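Local coordinates for glycine betaine/carnitine/choline ABC transporter (Staphylococcus aureus subsp. aureus Mu50, PDB 3O66), which probably serves as the substrate-binding component of an ABC importer, capturing glycine betaine, carnitine, choline or a related quaternary ammonium compound for uptake, at residues N56-G61 and V225-L230; T73-A78 and M91-Q96. All blocks are in the same frame, centred on the assembly; numbering follows the deposited sequence.

Contact 1: residues N56-G61 and V225-L230; sequences NALING and VATNEL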
ATOM      1  N   ASN A  56      -2.382  -0.501  17.739  1.00 25.66           N
ATOM      2  CA  ASN A  56      -2.895  -0.535  19.086  1.00 26.33           C
ATOM      3  C   ASN A  56      -3.726  -1.789  19.329  1.00 25.95           C
ATOM      4  O   ASN A  56      -3.616  -2.389  20.405  1.00 26.98           O
ATOM      5  CB  ASN A  56      -3.636   0.765  19.440  1.00 27.41           C
ATOM      6  CG  ASN A  56      -2.687   1.941  19.596  1.00 30.14           C
ATOM      7  OD1 ASN A  56      -1.532   1.774  20.019  1.00 32.94           O
ATOM      8  ND2 ASN A  56      -3.173   3.143  19.297  1.00 32.36           N
ATOM      9  N   ALA A  57      -4.515  -2.209  18.340  1.00 24.38           N
ATOM     10  CA  ALA A  57      -5.213  -3.479  18.455  1.00 24.98           C
ATOM     11  C   ALA A  57      -4.266  -4.672  18.729  1.00 25.15           C
ATOM     12  O   ALA A  57      -4.560  -5.506  19.580  1.00 25.92           O
ATOM     13  CB  ALA A  57      -6.080  -3.757  17.211  1.00 23.39           C
ATOM     14  N   LEU A  58      -3.166  -4.778  17.985  1.00 24.60           N
ATOM     15  CA  LEU A  58      -2.236  -5.894  18.204  1.00 26.08           C
ATOM     16  C   LEU A  58      -1.571  -5.786  19.573  1.00 27.39           C
ATOM     17  O   LEU A  58      -1.452  -6.784  20.310  1.00 26.70           O
ATOM     18  CB  LEU A  58      -1.181  -6.002  17.073  1.00 25.36           C
ATOM     19  CG  LEU A  58      -1.563  -6.945  15.905  1.00 26.29           C
ATOM     20  CD1 LEU A  58      -2.880  -6.537  15.235  1.00 25.21           C
ATOM     21  CD2 LEU A  58      -0.471  -7.014  14.849  1.00 26.11           C
ATOM     22  N   ILE A  59      -1.181  -4.564  19.923  1.00 28.34           N
ATOM     23  CA  ILE A  59      -0.490  -4.328  21.176  1.00 30.43           C
ATOM     24  C   ILE A  59      -1.425  -4.636  22.359  1.00 31.14           C
ATOM     25  O   ILE A  59      -0.994  -5.165  23.375  1.00 31.79           O
ATOM     26  CB  ILE A  59       0.053  -2.873  21.250  1.00 31.29           C
ATOM     27  CG1 ILE A  59       1.275  -2.705  20.331  1.00 31.33           C
ATOM     28  CG2 ILE A  59       0.356  -2.461  22.700  1.00 33.50           C
ATOM     29  CD1 ILE A  59       2.395  -3.727  20.502  1.00 30.99           C
ATOM     30  N   ASN A  60      -2.711  -4.332  22.200  1.00 30.90           N
ATOM     31  CA  ASN A  60      -3.674  -4.529  23.278  1.00 32.12           C
ATOM     32  C   ASN A  60      -4.307  -5.907  23.362  1.00 31.44           C
ATOM     33  O   ASN A  60      -5.052  -6.184  24.293  1.00 31.45           O
ATOM     34  CB  ASN A  60      -4.741  -3.427  23.261  1.00 32.77           C
ATOM     35  CG  ASN A  60      -4.158  -2.084  23.609  1.00 34.93           C
ATOM     36  OD1 ASN A  60      -3.199  -1.986  24.381  1.00 39.52           O
ATOM     37  ND2 ASN A  60      -4.719  -1.054  23.063  1.00 35.90           N
ATOM     38  N   GLY A  61      -3.965  -6.772  22.419  1.00 30.12           N
ATOM     39  CA  GLY A  61      -4.490  -8.139  22.387  1.00 30.10           C
ATOM     40  C   GLY A  61      -5.861  -8.230  21.739  1.00 29.70           C
ATOM     41  O   GLY A  61      -6.524  -9.263  21.824  1.00 29.34           O
ATOM     42  N   VAL A 225       1.490  -8.241   9.185  1.00 21.04           N
ATOM     43  CA  VAL A 225       2.114  -8.334  10.526  1.00 22.20           C
ATOM     44  C   VAL A 225       1.336  -9.366  11.343  1.00 22.70           C
ATOM     45  O   VAL A 225       0.115  -9.442  11.256  1.00 22.67           O
ATOM     46  CB  VAL A 225       2.121  -6.958  11.228  1.00 21.88           C
ATOM     47  CG1 VAL A 225       2.668  -7.051  12.726  1.00 22.77           C
ATOM     48  CG2 VAL A 225       2.932  -5.953  10.393  1.00 20.44           C
ATOM     49  N   ALA A 226       2.050 -10.170  12.125  1.00 23.58           N
ATOM     50  CA  ALA A 226       1.426 -11.102  13.048  1.00 23.96           C
ATOM     51  C   ALA A 226       2.205 -11.001  14.367  1.00 24.70           C
ATOM     52  O   ALA A 226       3.428 -10.762  14.364  1.00 25.39           O
ATOM     53  CB  ALA A 226       1.457 -12.521  12.502  1.00 23.27           C
ATOM     54  N   THR A 227       1.518 -11.163  15.496  1.00 23.91           N
ATOM     55  CA  THR A 227       2.251 -11.260  16.781  1.00 24.25           C
ATOM     56  C   THR A 227       2.994 -12.577  16.843  1.00 25.07           C
ATOM     57  O   THR A 227       2.542 -13.614  16.292  1.00 24.38           O
ATOM     58  CB  THR A 227       1.322 -11.161  17.990  1.00 25.05           C
ATOM     59  OG1 THR A 227       0.438 -12.291  17.995  1.00 23.85           O
ATOM     60  CG2 THR A 227       0.537  -9.851  17.941  1.00 23.36           C
ATOM     61  N   ASN A 228       4.153 -12.560  17.480  1.00 25.63           N
ATOM     62  CA  ASN A 228       4.907 -13.798  17.634  1.00 26.99           C
ATOM     63  C   ASN A 228       4.261 -14.762  18.645  1.00 27.87           C
ATOM     64  O   ASN A 228       4.450 -15.991  18.555  1.00 27.95           O
ATOM     65  CB  ASN A 228       6.401 -13.502  17.908  1.00 27.96           C
ATOM     66  CG  ASN A 228       7.073 -12.890  16.684  1.00 27.34           C
ATOM     67  OD1 ASN A 228       6.614 -13.104  15.558  1.00 28.46           O
ATOM     68  ND2 ASN A 228       8.131 -12.115  16.889  1.00 27.28           N
ATOM     69  N   GLU A 229       3.448 -14.219  19.552  1.00 28.16           N
ATOM     70  CA  GLU A 229       2.630 -15.062  20.438  1.00 29.84           C
ATOM     71  C   GLU A 229       1.750 -15.993  19.579  1.00 28.43           C
ATOM     72  O   GLU A 229       1.696 -17.192  19.832  1.00 28.83           O
ATOM     73  CB  GLU A 229       1.772 -14.227  21.402  1.00 30.62           C
ATOM     74  CG  GLU A 229       0.870 -15.080  22.322  1.00 36.61           C
ATOM     75  CD  GLU A 229      -0.060 -14.254  23.232  1.00 43.36           C
ATOM     76  OE1 GLU A 229      -0.310 -13.065  22.934  1.00 44.09           O
ATOM     77  OE2 GLU A 229      -0.561 -14.811  24.245  1.00 48.57           O
ATOM     78  N   LEU A 230       1.091 -15.439  18.557  1.00 27.01           N
ATOM     79  CA  LEU A 230       0.244 -16.249  17.667  1.00 26.71           C
ATOM     80  C   LEU A 230       1.085 -17.244  16.865  1.00 27.06           C
ATOM     81  O   LEU A 230       0.713 -18.442  16.716  1.00 28.17           O
ATOM     82  CB  LEU A 230      -0.569 -15.358  16.701  1.00 25.71           C
ATOM     83  CG  LEU A 230      -1.271 -16.115  15.566  1.00 24.58           C
ATOM     84  CD1 LEU A 230      -2.376 -17.041  16.112  1.00 23.36           C
ATOM     85  CD2 LEU A 230      -1.840 -15.142  14.547  1.00 25.24           C
TER
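Leu58 packs against Val225 and Thr227 in a small, buried, apolar helix-on-sheet contact, where the last turns of helix 51-60 lie over the end of strand 222-227. The strand belongs to the mixed five-stranded sheet of one lobe of a periplasmic-binding-protein fold, and helix 51-60 packs on one face of that sheet. A single side chain from the helix does all the touching. Leu58 CD2 comes to 3.8 Å from Val225 CG1, while Leu58 CG lies 4.1 Å from Thr227 CG2, so the leucine rests across two residues spaced two apart on the strand, both on the face turned to the helix; Ala226 between them points to the other face. In Val225 the touching methyl CG1 stands opposite the backbone N (chi1 175°), which turns it toward Leu58 CD2 while CG2 points away. Thr227 divides its side chain between two tasks. Its CG2 meets the leucine, whereas OG1 accepts from Leu230 N at 3.3 Å with an N-H...O angle of 157°, an N-cap bond that starts helix 228-233 where the strand stops. On the opposite segment, Gly61 ends helix 51-60 in a Schellman motif, with positive phi and its N 3.3 Å from Leu58 O. Leu58 also touches Thr14, Ser66 and Gln104 on three other strands, which extends its seat across the sheet. The 137 Å² buried between the segments therefore joins helix to strand by van der Waals packing alone, and the polar atom of Thr227 is used within its own segment, leaving its methyl to the interface.

Contact 2: residues T73-A78 and M91-Q96; sequences TDLTGA and MIATQQ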
ATOM      1  N   THR A  73       5.268   3.842   7.033  1.00 26.48           N
ATOM      2  CA  THR A  73       4.319   4.356   8.012  1.00 26.59           C
ATOM      3  C   THR A  73       4.703   3.833   9.377  1.00 26.52           C
ATOM      4  O   THR A  73       4.747   4.593  10.346  1.00 26.75           O
ATOM      5  CB  THR A  73       2.902   3.907   7.721  1.00 26.09           C
ATOM      6  OG1 THR A  73       2.488   4.465   6.467  1.00 25.62           O
ATOM      7  CG2 THR A  73       1.956   4.385   8.856  1.00 27.19           C
ATOM      8  N   ASP A  74       4.958   2.530   9.461  1.00 25.70           N
ATOM      9  CA  ASP A  74       5.208   1.943  10.772  1.00 26.85           C
ATOM     10  C   ASP A  74       6.609   2.233  11.358  1.00 27.24           C
ATOM     11  O   ASP A  74       6.786   2.245  12.582  1.00 27.34           O
ATOM     12  CB  ASP A  74       4.867   0.463  10.738  1.00 27.10           C
ATOM     13  CG  ASP A  74       3.377   0.230  10.853  1.00 27.15           C
ATOM     14  OD1 ASP A  74       2.753   0.754  11.800  1.00 28.95           O
ATOM     15  OD2 ASP A  74       2.813  -0.439   9.976  1.00 30.56           O
ATOM     16  N   LEU A  75       7.583   2.471  10.475  1.00 27.21           N
ATOM     17  CA  LEU A  75       8.922   2.849  10.898  1.00 28.02           C
ATOM     18  C   LEU A  75       8.975   4.205  11.607  1.00 29.66           C
ATOM     19  O   LEU A  75       9.709   4.351  12.589  1.00 30.13           O
ATOM     20  CB  LEU A  75       9.927   2.818   9.741  1.00 27.60           C
ATOM     21  CG  LEU A  75      11.396   3.110  10.074  1.00 27.63           C
ATOM     22  CD1 LEU A  75      11.954   2.133  11.121  1.00 26.34           C
ATOM     23  CD2 LEU A  75      12.253   3.070   8.836  1.00 28.76           C
ATOM     24  N   THR A  76       8.242   5.196  11.099  1.00 29.51           N
ATOM     25  CA  THR A  76       8.228   6.498  11.752  1.00 31.91           C
ATOM     26  C   THR A  76       7.065   6.668  12.741  1.00 31.88           C
ATOM     27  O   THR A  76       7.088   7.562  13.590  1.00 33.67           O
ATOM     28  CB  THR A  76       8.239   7.659  10.730  1.00 32.56           C
ATOM     29  OG1 THR A  76       7.033   7.623   9.972  1.00 33.26           O
ATOM     30  CG2 THR A  76       9.459   7.559   9.792  1.00 33.70           C
ATOM     31  N   GLY A  77       6.038   5.832  12.604  1.00 30.92           N
ATOM     32  CA  GLY A  77       4.892   5.875  13.488  1.00 30.83           C
ATOM     33  C   GLY A  77       5.168   4.999  14.696  1.00 31.16           C
ATOM     34  O   GLY A  77       5.816   5.433  15.644  1.00 31.74           O
ATOM     35  N   ALA A  78       4.701   3.755  14.646  1.00 30.24           N
ATOM     36  CA  ALA A  78       4.790   2.861  15.793  1.00 30.38           C
ATOM     37  C   ALA A  78       6.222   2.723  16.340  1.00 30.89           C
ATOM     38  O   ALA A  78       6.433   2.770  17.558  1.00 31.60           O
ATOM     39  CB  ALA A  78       4.214   1.496  15.421  1.00 29.62           C
HETATM   40  N   MSE A  91      13.335  -1.711   5.124  1.00 26.50           N
HETATM   41  CA  MSE A  91      12.585  -2.928   5.480  1.00 25.99           C
HETATM   42  C   MSE A  91      13.281  -3.673   6.623  1.00 26.77           C
HETATM   43  O   MSE A  91      12.632  -4.145   7.555  1.00 27.00           O
HETATM   44  CB  MSE A  91      12.356  -3.857   4.278  1.00 24.54           C
HETATM   45  CG  MSE A  91      11.510  -5.109   4.637  1.00 23.38           C
HETATM   46 SE   MSE A  91       9.763  -4.652   5.434  0.75 22.66          SE
HETATM   47  CE  MSE A  91       8.761  -4.769   3.789  1.00 20.84           C
ATOM     48  N   ILE A  92      14.601  -3.782   6.542  1.00 27.94           N
ATOM     49  CA  ILE A  92      15.375  -4.399   7.617  1.00 29.01           C
ATOM     50  C   ILE A  92      15.141  -3.678   8.964  1.00 28.60           C
ATOM     51  O   ILE A  92      14.920  -4.328  10.003  1.00 28.89           O
ATOM     52  CB  ILE A  92      16.889  -4.457   7.269  1.00 30.19           C
ATOM     53  CG1 ILE A  92      17.132  -5.502   6.168  1.00 31.26           C
ATOM     54  CG2 ILE A  92      17.736  -4.785   8.533  1.00 32.22           C
ATOM     55  CD1 ILE A  92      18.497  -5.379   5.455  1.00 33.03           C
ATOM     56  N   ALA A  93      15.215  -2.349   8.956  1.00 27.95           N
ATOM     57  CA  ALA A  93      14.966  -1.559  10.175  1.00 27.19           C
ATOM     58  C   ALA A  93      13.547  -1.801  10.701  1.00 26.05           C
ATOM     59  O   ALA A  93      13.344  -1.897  11.894  1.00 26.35           O
ATOM     60  CB  ALA A  93      15.175  -0.066   9.917  1.00 26.85           C
ATOM     61  N   THR A  94      12.566  -1.883   9.806  1.00 24.90           N
ATOM     62  CA  THR A  94      11.187  -2.160  10.218  1.00 24.34           C
ATOM     63  C   THR A  94      11.024  -3.557  10.847  1.00 24.38           C
ATOM     64  O   THR A  94      10.359  -3.727  11.879  1.00 24.77           O
ATOM     65  CB  THR A  94      10.201  -1.953   9.033  1.00 22.91           C
ATOM     66  OG1 THR A  94      10.430  -0.659   8.475  1.00 23.52           O
ATOM     67  CG2 THR A  94       8.747  -2.014   9.518  1.00 23.36           C
ATOM     68  N   GLN A  95      11.605  -4.563  10.220  1.00 24.77           N
ATOM     69  CA  GLN A  95      11.446  -5.931  10.714  1.00 24.83           C
ATOM     70  C   GLN A  95      12.152  -6.142  12.064  1.00 25.24           C
ATOM     71  O   GLN A  95      11.599  -6.784  12.957  1.00 25.19           O
ATOM     72  CB  GLN A  95      11.938  -6.932   9.655  1.00 25.45           C
ATOM     73  CG  GLN A  95      11.030  -6.948   8.442  1.00 25.50           C
ATOM     74  CD  GLN A  95      11.559  -7.745   7.271  1.00 27.49           C
ATOM     75  OE1 GLN A  95      12.774  -7.901   7.098  1.00 27.52           O
ATOM     76  NE2 GLN A  95      10.636  -8.238   6.435  1.00 27.17           N
ATOM     77  N   GLN A  96      13.338  -5.553  12.202  1.00 25.80           N
ATOM     78  CA  GLN A  96      14.147  -5.657  13.431  1.00 27.26           C
ATOM     79  C   GLN A  96      13.382  -4.957  14.575  1.00 26.48           C
ATOM     80  O   GLN A  96      13.218  -5.508  15.652  1.00 25.78           O
ATOM     81  CB  GLN A  96      15.535  -5.011  13.219  1.00 29.16           C
ATOM     82  CG  GLN A  96      16.517  -5.848  12.375  1.00 33.76           C
ATOM     83  CD  GLN A  96      17.875  -5.148  12.121  1.00 42.70           C
ATOM     84  OE1 GLN A  96      17.993  -3.909  12.216  1.00 46.42           O
ATOM     85  NE2 GLN A  96      18.902  -5.944  11.777  1.00 45.35           N
TER
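Ala93 and Thr94 of helix 87-102 meet Leu75 of helix 71-76, the one residue of 73-78 that touches 91-96. Ala93 comes first: its CB points at the other helix and lies 4.1 Å from Leu75 CD1, a methyl-to-methyl contact that the small side chain allows at the helix surface; Ile84, from the loop joining the two helices, also touches Ala93. Thr94 follows and gives the closest approach, with OG1 3.7 Å from Leu75 CB and 4.1 Å from CD1 of the same leucine. The hydroxyl thus lies against the leucine's CB and CD1, the two side chains crossing at a slant, without a polar partner across the interface; it is hydrogen-bonded instead to Ala90 O, one turn back in its own helix. Asn71, of the same helix as Leu75, also reaches Thr94. With CG opposite the backbone N (chi1 -176°), the leucine carries its branched end out to the longer helix, and its neighbour Asp74 forms a salt bridge to Arg69. The backbones are close here, the CA atoms of Leu75 and Thr94 being 5.5 Å apart. The 149 Å² buried between these segments mixes a methyl-methyl contact with a hydroxyl laid against hydrocarbon: threonine's hydroxyl is occupied by its own helix, which probably keeps the cost of packing it against a leucine low.

In the fold
Both contacts lie in the same lobe; their centres are 15 Å apart and their nearest atoms about 6 Å, so they do not touch. In sequence, contact 2 lies wholly between the two segments of contact 1, its segments being 13 residues apart at their closest ends, against 164 for contact 1. Strand 104-106 at the sheet edge links them: Phe106 touches Val225 from contact 1 and Asp74, Met91 and Thr94 from contact 2. Arg69 is a second bridge, in contact with Val225 and salt-bridged to Asp74. Each contact rests on one leucine, Leu58 or Leu75.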